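Local coordinates for protein PaaA (Enterobacter agglomerans, PDB 5FF5) that takes part in making the bicyclic core of pantocin A and is probably an adenylating enzyme related to the ubiquitin-activating E1 and ThiF proteins, at residues A211-V222 with T242-D253. Residues are numbered along the deposited sequence; the frame is centred on the assembly and turned at random.
Sequences ASPDRARLEELV and TAEEIIHSIAKD
Leu218 and Arg215 are the two knobs that helix 215-222 presents to helix 243-253. Leu218 drops among Ala243, Ile246, Ile247 and Ile250: its CD1 lies 3.5 Å from Ile246 CB, its CD2 reaches Ile247 CG1, and Ile250 CD1 packs against its CB. Leu218 stands roughly perpendicular to the Ile246 side chain. Arg215 lies among Ile246, Ser249, Ile250 and Asp253. With CG anti to the backbone N (chi1 174°) and the chain extended to NE, its aliphatic part passes Ile246 CG2, 3.4 Å from Arg215 CB, and carries the guanidinium over Ile250, which packs on one face as modelled. Two modelled hydrogen bonds hold the far end, although the position of NE is doubtful. Arg215 NH1 donates to Ser249 OG (2.6 Å). Arg215 NH2 forms a salt bridge with Asp253 OD2 (2.8 Å), approaching from above the carboxylate plane. Ala211 CB meets Ala243 CB at 4.0 Å, extending the apolar seam beyond the helix. The helix axes approach to 9.8 Å and cross at -59°. Within the Rossmann-like ThiF-family domain, these neighbouring helices share Phe138 of strand 134-138, touched by Val222 and Ile247, while Leu221 reaches strand 203-207 and Ala251 strand 258-263.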
# COMPACT_ATOMS: atom_id res chain seq x y z
N ALA A 211 18.64 -10.96 -16.47
CA ALA A 211 19.91 -11.07 -15.78
C ALA A 211 20.56 -12.43 -16.01
O ALA A 211 20.05 -13.46 -15.54
CB ALA A 211 19.73 -10.82 -14.30
N SER A 212 21.66 -12.44 -16.76
CA SER A 212 22.42 -13.67 -16.96
C SER A 212 23.39 -13.84 -15.80
O SER A 212 23.83 -12.85 -15.21
CB SER A 212 23.21 -13.62 -18.26
OG SER A 212 24.15 -12.55 -18.23
N PRO A 213 23.74 -15.09 -15.48
CA PRO A 213 24.73 -15.28 -14.41
C PRO A 213 26.16 -14.99 -14.88
O PRO A 213 27.03 -15.79 -14.58
CB PRO A 213 24.56 -16.76 -14.05
CG PRO A 213 24.10 -17.39 -15.31
CD PRO A 213 23.27 -16.36 -16.04
N ASP A 214 26.36 -13.88 -15.59
CA ASP A 214 27.68 -13.39 -15.97
C ASP A 214 28.03 -12.17 -15.11
O ASP A 214 27.35 -11.16 -15.17
CB ASP A 214 27.72 -13.00 -17.45
N ARG A 215 29.07 -12.25 -14.30
CA ARG A 215 29.36 -11.13 -13.41
C ARG A 215 29.83 -9.92 -14.20
O ARG A 215 29.77 -8.78 -13.72
CB ARG A 215 30.40 -11.49 -12.34
CG ARG A 215 30.83 -10.30 -11.49
CD ARG A 215 31.49 -10.73 -10.19
NE ARG A 215 31.83 -9.57 -9.37
CZ ARG A 215 31.86 -9.57 -8.04
NH1 ARG A 215 31.59 -10.67 -7.35
NH2 ARG A 215 32.16 -8.44 -7.39
N ALA A 216 30.30 -10.15 -15.42
CA ALA A 216 30.82 -9.04 -16.20
C ALA A 216 29.68 -8.12 -16.62
O ALA A 216 29.85 -6.90 -16.63
CB ALA A 216 31.58 -9.56 -17.41
N ARG A 217 28.51 -8.69 -16.92
CA ARG A 217 27.36 -7.90 -17.34
C ARG A 217 26.65 -7.34 -16.11
O ARG A 217 26.28 -6.16 -16.07
CB ARG A 217 26.41 -8.73 -18.20
CG ARG A 217 25.19 -7.96 -18.74
CD ARG A 217 25.59 -6.64 -19.35
NE ARG A 217 24.51 -5.91 -20.02
CZ ARG A 217 24.63 -4.67 -20.48
NH1 ARG A 217 25.76 -4.01 -20.33
NH2 ARG A 217 23.62 -4.07 -21.09
N LEU A 218 26.50 -8.18 -15.09
CA LEU A 218 25.80 -7.80 -13.86
C LEU A 218 26.41 -6.57 -13.19
O LEU A 218 25.68 -5.76 -12.64
CB LEU A 218 25.82 -8.96 -12.88
CG LEU A 218 24.94 -10.14 -13.24
CD1 LEU A 218 25.16 -11.31 -12.27
CD2 LEU A 218 23.49 -9.71 -13.27
N GLU A 219 27.73 -6.45 -13.21
CA GLU A 219 28.36 -5.28 -12.62
C GLU A 219 28.07 -4.07 -13.51
O GLU A 219 28.03 -2.93 -13.05
CB GLU A 219 29.87 -5.49 -12.45
CG GLU A 219 30.24 -6.66 -11.54
CD GLU A 219 31.77 -6.81 -11.34
OE1 GLU A 219 32.54 -5.95 -11.83
OE2 GLU A 219 32.20 -7.81 -10.70
N GLU A 220 27.84 -4.32 -14.80
CA GLU A 220 27.44 -3.25 -15.71
C GLU A 220 25.99 -2.86 -15.45
O GLU A 220 25.67 -1.68 -15.39
CB GLU A 220 27.63 -3.65 -17.18
CG GLU A 220 29.07 -3.48 -17.71
CD GLU A 220 29.23 -3.74 -19.21
OE1 GLU A 220 28.49 -4.58 -19.79
OE2 GLU A 220 30.10 -3.08 -19.83
N LEU A 221 25.11 -3.85 -15.28
CA LEU A 221 23.70 -3.57 -15.02
C LEU A 221 23.52 -2.88 -13.67
O LEU A 221 22.78 -1.90 -13.55
CB LEU A 221 22.86 -4.85 -15.07
CG LEU A 221 22.70 -5.49 -16.46
CD1 LEU A 221 21.82 -6.72 -16.37
CD2 LEU A 221 22.16 -4.52 -17.51
N VAL A 222 24.22 -3.35 -12.65
CA VAL A 222 24.17 -2.69 -11.35
C VAL A 222 24.72 -1.27 -11.45
O VAL A 222 24.11 -0.35 -10.95
CB VAL A 222 24.93 -3.47 -10.26
CG1 VAL A 222 25.10 -2.61 -9.02
CG2 VAL A 222 24.21 -4.77 -9.93
N THR A 242 22.94 -19.15 -9.98
CA THR A 242 21.95 -18.08 -10.19
C THR A 242 22.57 -16.69 -10.19
O THR A 242 23.57 -16.44 -9.53
CB THR A 242 20.84 -18.09 -9.10
OG1 THR A 242 21.45 -17.89 -7.81
CG2 THR A 242 20.05 -19.39 -9.08
N ALA A 243 21.96 -15.79 -10.97
CA ALA A 243 22.37 -14.39 -11.00
C ALA A 243 22.28 -13.71 -9.64
O ALA A 243 23.09 -12.83 -9.32
CB ALA A 243 21.51 -13.61 -11.99
N GLU A 244 21.27 -14.09 -8.86
CA GLU A 244 21.05 -13.47 -7.55
C GLU A 244 22.30 -13.48 -6.69
O GLU A 244 22.62 -12.49 -6.03
CB GLU A 244 19.89 -14.17 -6.82
N GLU A 245 23.04 -14.58 -6.69
CA GLU A 245 24.19 -14.65 -5.81
C GLU A 245 25.34 -13.77 -6.29
O GLU A 245 26.14 -13.29 -5.48
CB GLU A 245 24.63 -16.09 -5.67
CG GLU A 245 25.70 -16.28 -4.63
CD GLU A 245 26.14 -17.72 -4.52
OE1 GLU A 245 25.26 -18.62 -4.54
OE2 GLU A 245 27.37 -17.94 -4.41
N ILE A 246 25.47 -13.57 -7.59
CA ILE A 246 26.51 -12.69 -8.10
C ILE A 246 26.17 -11.23 -7.80
O ILE A 246 27.05 -10.44 -7.43
CB ILE A 246 26.76 -12.89 -9.62
CG1 ILE A 246 27.14 -14.33 -9.90
CG2 ILE A 246 27.92 -12.01 -10.12
CD1 ILE A 246 27.62 -14.55 -11.30
N ILE A 247 24.88 -10.89 -7.95
CA ILE A 247 24.43 -9.54 -7.64
C ILE A 247 24.77 -9.24 -6.18
O ILE A 247 25.35 -8.20 -5.88
CB ILE A 247 22.94 -9.34 -7.88
CG1 ILE A 247 22.60 -9.58 -9.35
CG2 ILE A 247 22.52 -7.94 -7.48
CD1 ILE A 247 21.14 -9.39 -9.66
N HIS A 248 24.38 -10.15 -5.28
CA HIS A 248 24.79 -10.09 -3.88
C HIS A 248 26.31 -9.91 -3.67
O HIS A 248 26.74 -9.10 -2.84
CB HIS A 248 24.32 -11.35 -3.16
CG HIS A 248 23.02 -11.18 -2.42
ND1 HIS A 248 22.01 -12.11 -2.46
CD2 HIS A 248 22.57 -10.17 -1.64
CE1 HIS A 248 20.99 -11.68 -1.74
NE2 HIS A 248 21.31 -10.51 -1.23
N SER A 249 27.13 -10.66 -4.41
CA SER A 249 28.57 -10.48 -4.30
C SER A 249 28.97 -9.08 -4.77
O SER A 249 29.79 -8.39 -4.15
CB SER A 249 29.31 -11.55 -5.09
OG SER A 249 30.72 -11.37 -4.98
N ILE A 250 28.41 -8.67 -5.90
CA ILE A 250 28.68 -7.34 -6.41
C ILE A 250 28.33 -6.31 -5.34
O ILE A 250 29.05 -5.33 -5.13
CB ILE A 250 27.90 -7.06 -7.69
CG1 ILE A 250 28.16 -8.15 -8.73
CG2 ILE A 250 28.25 -5.68 -8.22
CD1 ILE A 250 27.29 -8.07 -9.96
N ALA A 251 27.21 -6.54 -4.67
CA ALA A 251 26.71 -5.64 -3.63
C ALA A 251 27.64 -5.60 -2.44
O ALA A 251 28.04 -4.52 -2.01
CB ALA A 251 25.32 -6.06 -3.20
N LYS A 252 28.03 -6.76 -1.92
CA LYS A 252 28.99 -6.79 -0.82
C LYS A 252 30.30 -6.05 -1.18
O LYS A 252 30.87 -5.30 -0.37
CB LYS A 252 29.31 -8.23 -0.43
CG LYS A 252 30.31 -8.35 0.70
CD LYS A 252 30.51 -9.82 1.11
CE LYS A 252 29.29 -10.38 1.86
NZ LYS A 252 29.49 -11.81 2.30
N ASP A 253 30.76 -6.26 -2.41
CA ASP A 253 32.00 -5.65 -2.88
C ASP A 253 31.92 -4.14 -3.06
O ASP A 253 32.94 -3.46 -2.96
CB ASP A 253 32.43 -6.32 -4.18
CG ASP A 253 32.83 -7.76 -3.96
OD1 ASP A 253 32.61 -8.27 -2.83
OD2 ASP A 253 33.35 -8.40 -4.91